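Local atomic coordinates of putative cell invasion protein with MAC/Perforin domain (Bacteroides thetaiotaomicron VPI-5482, PDB entry 3KK7), a protein that is of unestablished function but belongs to the membrane-attack complex/perforin (MACPF) family and is thought to act in cell invasion, perhaps at a membrane. Residues P90-P95 against N172-P177; L291-K296 against T314-D319; I350-F355 against Y536-L541. All coordinates share one frame; numbering follows the deposited sequence.

Contact 1: residues P90-P95 against N172-P177; sequences PSYINP and NLQTAP
Three backbone hydrogen bonds join the start of strand 93-108, with Y92 of the 3-10 turn before it, to the end of strand 157-173 and Q174 just after it. Q174 N gives the shortest, 2.8 Å to Y92 O at 158°, and lies in the plane of that carbonyl. At N94 and N172, a hydrogen-bonded antiparallel pair, the strands bond both ways: N172 N donates to N94 O at 3.2 Å from above the carbonyl plane, and N94 N returns a weak bond to N172 O. Between them I93 and L173 form a non-hydrogen-bonded pair, with CA atoms 4.8 Å apart; L173 CA lends Y92 O a further C-H...O contact at 3.4 Å.

Y92 carries most of the side-chain packing. Its ring crosses the Q174 side chain obliquely, with Q174 CG over one face and Y92 CD1 4.0 Å from Q174 CB. Q174 runs anti to its backbone N (chi1 172°) and then bends at chi2, so its amide turns forward over the following residues, where OE1 accepts A176 N at 3.1 Å. L173 CD1 comes within 4.4 Å of Y92 CB. On the face holding N94 and N172, a water sits within hydrogen-bonding distance of both N94 O and N172 OD1, while N172 ND2 bonds Q339 OE1.

Further out, helix 82-88 packs against L173 through M82 and L85 and against I93 through L86, while A179, K182 and I183 of helix 177-186 and the ring of Y89 meet Y92. The faces thus differ in chemistry: I93 and L173 bring apolar groups under a helix, the other is polar, with the N172 amide and a water. Pairing here rests on main-chain bonds, and Q174, by bonding A176 at the N-cap of helix 177-186, ties the strand end to the turn into that helix.

Contact 2: residues L291-K296 against T314-D319; sequences LSYSIK and TNYSID
The backbones stay well apart, with CA atoms 9.6 Å from Y293 to Y316 and 9.2 Å from I295 to I318, so strand 288-298 meets residues 314-319 through side chains. Y293 spans the gap. Its CG sits in the crowded position between backbone N and carbonyl carbon (chi1 74°), and its hydroxyl donates to Y316 O at 2.5 Å. That carbonyl lies at the ring edge, near the ring plane, whereas the hydroxyl stands above the carbonyl plane. I318 crosses Y293 obliquely, placing CG1 3.5 Å from Y293 OH and CD1 3.9 Å from Y293 CE2. The same methyl meets I295 tip to tip, I295 CG1 to I318 CD1 being 3.8 Å. I295 CG2 lies in the plane of the Y293 ring, at its edge. A leucine at Y293 would remove the hydroxyl and would probably leave Y316 O without this bond and I318 less well packed. I274 of strand 271-274 touches Y293, I295 and I318 alike, F226 of strand 220-230 packs on Y293, and A224 of that strand on I295. The contact therefore seats the short strand 318-319, an outer strand of a three-stranded antiparallel sheet, against the large MACPF sheet.

Contact 3: residues I350-F355 against Y536-L541; sequences ILEENF and YKIYGL
N354, in the first turn of helix 353-363, reaches out to the C-terminal strand 537-540. CB leaves with CG in the crowded position between backbone N and carbonyl carbon (chi1 50°), and CG comes 3.6 Å from G540 N. From there the amide divides. OD1 takes G540 N on an in-plane lone pair at 3.0 Å and lies 3.2 Å from Y539 CA; ND2 donates to G540 O at 2.7 Å, almost in its own amide plane. Both ends are thus fixed by the backbone of one residue, which sets the amide's rotation, and ND2 also bonds D406 OD2. G540 packs close to the F355 ring, its CA 3.6 Å from F355 CZ; a CB here would clash with that atom. Nearby, E353 N donates to I538 O at 2.8 Å, nearly along the C=O axis, and E353 OE1 and I538 N share a water. L351 CB lies 4.0 Å from I538 CD1, the two side chains running alongside each other. An asparagine side chain bonded to both N-H and C=O of one strand residue mimics a neighbouring strand. Here it joins the start of a MACPF-domain helix to the edge strand of the D3 sheet.

In the fold
Along the chain the three contacts come in series, contact 1 closing before contact 2 opens and contact 2 before contact 3. Contacts 1 and 2 lie wholly within the MACPF domain, and both reach its large curled antiparallel sheet, yet their centres are about 40 Å apart. Strands 157-173 and 220-230, paired with each other, connect strand 93-108 of contact 1 with strand 288-298 of contact 2. Contact 3 has its centre about 24 Å from that of contact 1 and about 50 Å from that of contact 2, across the chain's centre. Contacts 1 and 2 thus hold separate places on one MACPF sheet, while contact 3 ties the MACPF part to the D3 part.

Contact 1: residues P90-P95 against N172-P177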
loop_
_atom_site.group_PDB
_atom_site.type_symbol
_atom_site.label_atom_id
_atom_site.label_comp_id
_atom_site.label_asym_id
_atom_site.label_seq_id
_atom_site.Cartn_x
_atom_site.Cartn_y
_atom_site.Cartn_z
ATOM N N PRO A 90 17.761 9.990 -16.994
ATOM C CA PRO A 90 18.295 10.660 -15.782
ATOM C C PRO A 90 17.424 11.770 -15.181
ATOM O O PRO A 90 17.582 12.114 -13.994
ATOM C CB PRO A 90 19.637 11.268 -16.237
ATOM C CG PRO A 90 19.770 10.979 -17.691
ATOM C CD PRO A 90 18.691 10.016 -18.127
ATOM N N SER A 91 16.529 12.333 -15.988
ATOM C CA SER A 91 15.707 13.458 -15.544
ATOM C C SER A 91 14.525 12.995 -14.674
ATOM O O SER A 91 13.833 13.833 -14.178
ATOM C CB SER A 91 15.201 14.268 -16.746
ATOM O OG SER A 91 14.201 13.543 -17.443
ATOM N N TYR A 92 14.323 11.686 -14.481
ATOM C CA TYR A 92 13.268 11.196 -13.584
ATOM C C TYR A 92 13.534 11.533 -12.122
ATOM O O TYR A 92 12.624 11.478 -11.303
ATOM C CB TYR A 92 13.053 9.668 -13.723
ATOM C CG TYR A 92 12.050 9.262 -14.809
ATOM C CD1 TYR A 92 10.948 8.452 -14.521
ATOM C CD2 TYR A 92 12.214 9.700 -16.120
ATOM C CE1 TYR A 92 10.034 8.097 -15.520
ATOM C CE2 TYR A 92 11.320 9.352 -17.110
ATOM C CZ TYR A 92 10.237 8.553 -16.819
ATOM O OH TYR A 92 9.385 8.240 -17.843
ATOM N N ILE A 93 14.784 11.836 -11.787
ATOM C CA ILE A 93 15.140 12.221 -10.430
ATOM C C ILE A 93 15.392 13.703 -10.472
ATOM O O ILE A 93 15.788 14.211 -11.479
ATOM C CB ILE A 93 16.389 11.471 -9.901
ATOM C CG1 ILE A 93 16.491 11.672 -8.381
ATOM C CG2 ILE A 93 17.669 11.949 -10.600
ATOM C CD1 ILE A 93 17.393 10.664 -7.642
ATOM N N ASN A 94 15.153 14.394 -9.376
ATOM C CA ASN A 94 15.270 15.832 -9.344
ATOM C C ASN A 94 15.605 16.284 -7.938
ATOM O O ASN A 94 14.712 16.438 -7.113
ATOM C CB ASN A 94 13.950 16.443 -9.790
ATOM C CG ASN A 94 13.921 17.956 -9.650
ATOM O OD1 ASN A 94 14.952 18.593 -9.395
ATOM N ND2 ASN A 94 12.729 18.540 -9.797
ATOM N N PRO A 95 16.897 16.476 -7.652
ATOM C CA PRO A 95 17.335 16.977 -6.353
ATOM C C PRO A 95 17.360 18.483 -6.307
ATOM O O PRO A 95 17.526 19.108 -7.324
ATOM C CB PRO A 95 18.767 16.435 -6.227
ATOM C CG PRO A 95 19.173 15.963 -7.599
ATOM C CD PRO A 95 18.036 16.202 -8.548
ATOM N N ASN A 172 12.998 14.361 -5.400
ATOM C CA ASN A 172 11.728 14.018 -6.022
ATOM C C ASN A 172 11.895 13.041 -7.168
ATOM O O ASN A 172 12.838 13.162 -7.954
ATOM C CB ASN A 172 11.034 15.278 -6.517
ATOM C CG ASN A 172 10.549 16.155 -5.379
ATOM O OD1 ASN A 172 11.330 16.935 -4.811
ATOM N ND2 ASN A 172 9.264 16.018 -5.019
ATOM N N LEU A 173 10.997 12.061 -7.244
ATOM C CA LEU A 173 10.884 11.199 -8.412
ATOM C C LEU A 173 9.760 11.765 -9.244
ATOM O O LEU A 173 8.740 12.220 -8.697
ATOM C CB LEU A 173 10.508 9.776 -8.027
ATOM C CG LEU A 173 10.266 8.697 -9.099
ATOM C CD1 LEU A 173 11.521 8.305 -9.814
ATOM C CD2 LEU A 173 9.700 7.485 -8.360
ATOM N N GLN A 174 9.950 11.741 -10.557
ATOM C CA GLN A 174 8.943 12.152 -11.521
ATOM C C GLN A 174 7.673 11.354 -11.296
ATOM O O GLN A 174 7.729 10.142 -11.245
ATOM C CB GLN A 174 9.473 11.862 -12.926
ATOM C CG GLN A 174 8.479 12.043 -14.066
ATOM C CD GLN A 174 7.966 13.446 -14.163
ATOM O OE1 GLN A 174 6.788 13.646 -14.436
ATOM N NE2 GLN A 174 8.833 14.431 -13.923
ATOM N N THR A 175 6.532 12.017 -11.165
ATOM C CA THR A 175 5.295 11.272 -10.946
ATOM C C THR A 175 4.180 11.489 -11.974
ATOM O O THR A 175 3.047 11.078 -11.734
ATOM C CB THR A 175 4.778 11.478 -9.509
ATOM O OG1 THR A 175 4.594 12.865 -9.267
ATOM C CG2 THR A 175 5.788 10.879 -8.493
ATOM N N ALA A 176 4.478 12.072 -13.132
ATOM C CA ALA A 176 3.461 12.139 -14.174
ATOM C C ALA A 176 2.976 10.709 -14.446
ATOM O O ALA A 176 3.792 9.767 -14.535
ATOM C CB ALA A 176 3.971 12.784 -15.457
ATOM N N PRO A 177 1.643 10.543 -14.551
ATOM C CA PRO A 177 1.046 9.221 -14.750
ATOM C C PRO A 177 1.725 8.415 -15.830
ATOM O O PRO A 177 1.915 7.219 -15.646
ATOM C CB PRO A 177 -0.402 9.531 -15.148
ATOM C CG PRO A 177 -0.708 10.831 -14.470
ATOM C CD PRO A 177 0.617 11.604 -14.443
HETATM O O HOH W 1 13.512 18.379 -5.443
#

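Contact 2: residues L291-K296 against T314-D319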
loop_
_atom_site.group_PDB
_atom_site.type_symbol
_atom_site.label_atom_id
_atom_site.label_comp_id
_atom_site.label_asym_id
_atom_site.label_seq_id
_atom_site.Cartn_x
_atom_site.Cartn_y
_atom_site.Cartn_z
ATOM N N LEU A 291 4.814 14.769 33.173
ATOM C CA LEU A 291 5.053 14.893 31.728
ATOM C C LEU A 291 6.389 14.267 31.415
ATOM O O LEU A 291 7.404 14.742 31.874
ATOM C CB LEU A 291 5.072 16.347 31.269
ATOM C CG LEU A 291 5.248 16.544 29.753
ATOM C CD1 LEU A 291 4.117 15.900 28.952
ATOM C CD2 LEU A 291 5.323 18.014 29.477
ATOM N N SER A 292 6.365 13.212 30.613
ATOM C CA SER A 292 7.557 12.455 30.284
ATOM C C SER A 292 7.825 12.557 28.809
ATOM O O SER A 292 6.921 12.915 28.057
ATOM C CB SER A 292 7.376 11.006 30.670
ATOM O OG SER A 292 7.466 10.903 32.075
ATOM N N TYR A 293 9.065 12.267 28.400
ATOM C CA TYR A 293 9.444 12.345 26.970
ATOM C C TYR A 293 10.465 11.325 26.549
ATOM O O TYR A 293 11.166 10.773 27.372
ATOM C CB TYR A 293 10.010 13.714 26.635
ATOM C CG TYR A 293 11.437 13.991 27.144
ATOM C CD1 TYR A 293 11.667 14.374 28.462
ATOM C CD2 TYR A 293 12.541 13.949 26.280
ATOM C CE1 TYR A 293 12.946 14.670 28.920
ATOM C CE2 TYR A 293 13.854 14.233 26.751
ATOM C CZ TYR A 293 14.036 14.598 28.062
ATOM O OH TYR A 293 15.279 14.875 28.554
ATOM N N SER A 294 10.546 11.097 25.251
ATOM C CA SER A 294 11.568 10.266 24.688
ATOM C C SER A 294 11.997 10.912 23.389
ATOM O O SER A 294 11.163 11.375 22.632
ATOM C CB SER A 294 11.032 8.852 24.451
ATOM O OG SER A 294 11.927 8.053 23.689
ATOM N N ILE A 295 13.297 10.973 23.136
ATOM C CA ILE A 295 13.766 11.518 21.881
ATOM C C ILE A 295 14.508 10.483 21.048
ATOM O O ILE A 295 14.888 9.413 21.542
ATOM C CB ILE A 295 14.638 12.736 22.078
ATOM C CG1 ILE A 295 15.898 12.391 22.852
ATOM C CG2 ILE A 295 13.872 13.812 22.770
ATOM C CD1 ILE A 295 17.040 13.280 22.419
ATOM N N LYS A 296 14.661 10.819 19.778
ATOM C CA LYS A 296 15.401 10.025 18.812
ATOM C C LYS A 296 15.924 10.982 17.776
ATOM O O LYS A 296 15.168 11.835 17.306
ATOM C CB LYS A 296 14.516 8.984 18.112
ATOM C CG LYS A 296 15.345 8.022 17.196
ATOM C CD LYS A 296 14.561 6.805 16.639
ATOM C CE LYS A 296 13.629 7.147 15.492
ATOM N NZ LYS A 296 13.150 5.898 14.824
ATOM N N THR A 314 11.103 17.515 33.725
ATOM C CA THR A 314 11.688 18.412 34.707
ATOM C C THR A 314 12.914 17.816 35.422
ATOM O O THR A 314 13.605 18.523 36.137
ATOM C CB THR A 314 10.678 18.738 35.791
ATOM O OG1 THR A 314 10.454 17.571 36.593
ATOM C CG2 THR A 314 9.362 19.185 35.188
ATOM N N ASN A 315 13.164 16.520 35.257
ATOM C CA ASN A 315 14.245 15.852 35.965
ATOM C C ASN A 315 15.461 15.629 35.090
ATOM O O ASN A 315 16.589 15.697 35.575
ATOM C CB ASN A 315 13.769 14.506 36.511
ATOM C CG ASN A 315 14.773 13.871 37.486
ATOM O OD1 ASN A 315 15.208 14.499 38.483
ATOM N ND2 ASN A 315 15.108 12.600 37.226
ATOM N N TYR A 316 15.258 15.348 33.806
ATOM C CA TYR A 316 16.392 15.011 32.977
ATOM C C TYR A 316 16.409 15.768 31.667
ATOM O O TYR A 316 15.445 15.746 30.899
ATOM C CB TYR A 316 16.445 13.507 32.756
ATOM C CG TYR A 316 17.707 13.054 32.069
ATOM C CD1 TYR A 316 18.958 13.155 32.718
ATOM C CD2 TYR A 316 17.670 12.531 30.776
ATOM C CE1 TYR A 316 20.135 12.738 32.092
ATOM C CE2 TYR A 316 18.835 12.132 30.133
ATOM C CZ TYR A 316 20.066 12.234 30.798
ATOM O OH TYR A 316 21.217 11.839 30.163
ATOM N N SER A 317 17.533 16.435 31.428
ATOM C CA SER A 317 17.759 17.225 30.231
ATOM C C SER A 317 18.884 16.629 29.437
ATOM O O SER A 317 19.858 16.146 30.010
ATOM C CB SER A 317 18.140 18.654 30.606
ATOM O OG SER A 317 17.035 19.276 31.229
ATOM N N ILE A 318 18.743 16.701 28.117
ATOM C CA ILE A 318 19.719 16.197 27.191
ATOM C C ILE A 318 20.227 17.330 26.323
ATOM O O ILE A 318 19.426 18.056 25.741
ATOM C CB ILE A 318 19.101 15.187 26.255
ATOM C CG1 ILE A 318 18.328 14.122 27.047
ATOM C CG2 ILE A 318 20.192 14.578 25.374
ATOM C CD1 ILE A 318 17.572 13.108 26.146
ATOM N N ASP A 319 21.552 17.453 26.227
ATOM C CA ASP A 319 22.224 18.431 25.375
ATOM C C ASP A 319 22.401 17.812 23.991
ATOM O O ASP A 319 23.127 16.827 23.856
ATOM C CB ASP A 319 23.601 18.779 25.982
ATOM C CG ASP A 319 24.375 19.842 25.188
ATOM O OD1 ASP A 319 23.759 20.742 24.564
ATOM O OD2 ASP A 319 25.624 19.780 25.220
#

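Contact 3: residues I350-F355 against Y536-L541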
loop_
_atom_site.group_PDB
_atom_site.type_symbol
_atom_site.label_atom_id
_atom_site.label_comp_id
_atom_site.label_asym_id
_atom_site.label_seq_id
_atom_site.Cartn_x
_atom_site.Cartn_y
_atom_site.Cartn_z
ATOM N N ILE A 350 2.132 -0.478 -10.532
ATOM C CA ILE A 350 1.849 -1.780 -11.140
ATOM C C ILE A 350 0.792 -1.627 -12.207
ATOM O O ILE A 350 -0.015 -0.702 -12.157
ATOM C CB ILE A 350 1.444 -2.843 -10.082
ATOM C CG1 ILE A 350 0.259 -2.392 -9.244
ATOM C CG2 ILE A 350 2.591 -3.131 -9.134
ATOM C CD1 ILE A 350 -0.104 -3.388 -8.193
ATOM N N LEU A 351 0.826 -2.516 -13.192
ATOM C CA LEU A 351 -0.073 -2.435 -14.340
ATOM C C LEU A 351 -1.371 -3.214 -14.168
ATOM O O LEU A 351 -2.377 -2.897 -14.820
ATOM C CB LEU A 351 0.625 -2.990 -15.579
ATOM C CG LEU A 351 1.868 -2.293 -16.049
ATOM C CD1 LEU A 351 2.435 -3.092 -17.181
ATOM C CD2 LEU A 351 1.494 -0.892 -16.485
ATOM N N GLU A 352 -1.335 -4.231 -13.312
ATOM C CA GLU A 352 -2.401 -5.209 -13.189
ATOM C C GLU A 352 -3.620 -4.636 -12.465
ATOM O O GLU A 352 -3.583 -4.371 -11.255
ATOM C CB GLU A 352 -1.885 -6.457 -12.427
ATOM C CG GLU A 352 -0.714 -7.207 -13.103
ATOM C CD GLU A 352 0.687 -6.605 -12.873
ATOM O OE1 GLU A 352 0.858 -5.597 -12.141
ATOM O OE2 GLU A 352 1.642 -7.152 -13.453
ATOM N N GLU A 353 -4.713 -4.499 -13.203
ATOM C CA GLU A 353 -6.008 -4.036 -12.658
ATOM C C GLU A 353 -6.398 -4.678 -11.327
ATOM O O GLU A 353 -6.787 -3.997 -10.384
ATOM C CB GLU A 353 -7.117 -4.351 -13.674
ATOM C CG GLU A 353 -8.111 -3.215 -13.914
ATOM C CD GLU A 353 -7.420 -1.925 -14.334
ATOM O OE1 GLU A 353 -6.702 -1.914 -15.381
ATOM O OE2 GLU A 353 -7.587 -0.937 -13.573
ATOM N N ASN A 354 -6.323 -6.006 -11.270
ATOM C CA ASN A 354 -6.739 -6.747 -10.082
ATOM C C ASN A 354 -5.816 -6.557 -8.897
ATOM O O ASN A 354 -6.289 -6.549 -7.757
ATOM C CB ASN A 354 -6.944 -8.246 -10.350
ATOM C CG ASN A 354 -5.768 -8.890 -11.074
ATOM O OD1 ASN A 354 -5.118 -8.263 -11.923
ATOM N ND2 ASN A 354 -5.529 -10.159 -10.782
ATOM N N PHE A 355 -4.516 -6.382 -9.146
ATOM C CA PHE A 355 -3.595 -6.127 -8.035
ATOM C C PHE A 355 -3.789 -4.712 -7.515
ATOM O O PHE A 355 -3.741 -4.456 -6.310
ATOM C CB PHE A 355 -2.145 -6.337 -8.422
ATOM C CG PHE A 355 -1.821 -7.735 -8.901
ATOM C CD1 PHE A 355 -2.724 -8.788 -8.762
ATOM C CD2 PHE A 355 -0.570 -7.996 -9.455
ATOM C CE1 PHE A 355 -2.394 -10.049 -9.185
ATOM C CE2 PHE A 355 -0.231 -9.271 -9.890
ATOM C CZ PHE A 355 -1.131 -10.296 -9.761
ATOM N N TYR A 536 -4.981 -2.235 -23.458
ATOM C CA TYR A 536 -5.494 -3.475 -22.867
ATOM C C TYR A 536 -5.820 -3.320 -21.374
ATOM O O TYR A 536 -5.351 -2.394 -20.716
ATOM C CB TYR A 536 -4.513 -4.636 -23.093
ATOM C CG TYR A 536 -4.377 -5.043 -24.545
ATOM C CD1 TYR A 536 -3.633 -4.279 -25.428
ATOM C CD2 TYR A 536 -4.986 -6.192 -25.033
ATOM C CE1 TYR A 536 -3.502 -4.637 -26.768
ATOM C CE2 TYR A 536 -4.857 -6.576 -26.385
ATOM C CZ TYR A 536 -4.117 -5.786 -27.256
ATOM O OH TYR A 536 -3.980 -6.123 -28.591
ATOM N N LYS A 537 -6.687 -4.201 -20.885
ATOM C CA LYS A 537 -6.890 -4.412 -19.467
ATOM C C LYS A 537 -5.991 -5.591 -19.110
ATOM O O LYS A 537 -6.019 -6.622 -19.764
ATOM C CB LYS A 537 -8.346 -4.760 -19.166
ATOM C CG LYS A 537 -9.369 -3.606 -19.364
ATOM C CD LYS A 537 -9.242 -2.511 -18.287
ATOM C CE LYS A 537 -10.212 -1.361 -18.558
ATOM N NZ LYS A 537 -10.306 -0.416 -17.399
ATOM N N ILE A 538 -5.165 -5.420 -18.097
ATOM C CA ILE A 538 -4.216 -6.438 -17.703
ATOM C C ILE A 538 -4.583 -7.022 -16.326
ATOM O O ILE A 538 -4.752 -6.286 -15.345
ATOM C CB ILE A 538 -2.776 -5.873 -17.649
ATOM C CG1 ILE A 538 -2.376 -5.229 -18.987
ATOM C CG2 ILE A 538 -1.801 -6.986 -17.309
ATOM C CD1 ILE A 538 -1.163 -4.409 -18.855
ATOM N N TYR A 539 -4.700 -8.342 -16.273
ATOM C CA TYR A 539 -4.993 -9.053 -15.049
ATOM C C TYR A 539 -3.876 -10.039 -14.770
ATOM O O TYR A 539 -3.509 -10.837 -15.647
ATOM C CB TYR A 539 -6.314 -9.787 -15.177
ATOM C CG TYR A 539 -7.432 -8.856 -15.515
ATOM C CD1 TYR A 539 -8.111 -8.181 -14.526
ATOM C CD2 TYR A 539 -7.797 -8.627 -16.828
ATOM C CE1 TYR A 539 -9.132 -7.310 -14.840
ATOM C CE2 TYR A 539 -8.808 -7.772 -17.140
ATOM C CZ TYR A 539 -9.465 -7.114 -16.145
ATOM O OH TYR A 539 -10.481 -6.262 -16.459
ATOM N N GLY A 540 -3.319 -9.943 -13.559
ATOM C CA GLY A 540 -2.283 -10.844 -13.081
ATOM C C GLY A 540 -2.924 -12.117 -12.520
ATOM O O GLY A 540 -3.826 -12.055 -11.691
ATOM N N LEU A 541 -2.461 -13.268 -13.004
ATOM C CA LEU A 541 -2.871 -14.554 -12.500
ATOM C C LEU A 541 -1.972 -14.910 -11.293
ATOM O O LEU A 541 -0.894 -14.304 -11.096
ATOM C CB LEU A 541 -2.761 -15.596 -13.616
ATOM C CG LEU A 541 -3.571 -15.308 -14.886
ATOM C CD1 LEU A 541 -3.513 -16.496 -15.818
ATOM C CD2 LEU A 541 -5.036 -14.953 -14.589
ATOM O OXT LEU A 541 -2.305 -15.801 -10.483
HETATM O O HOH W 2 -4.902 -3.101 -16.975
#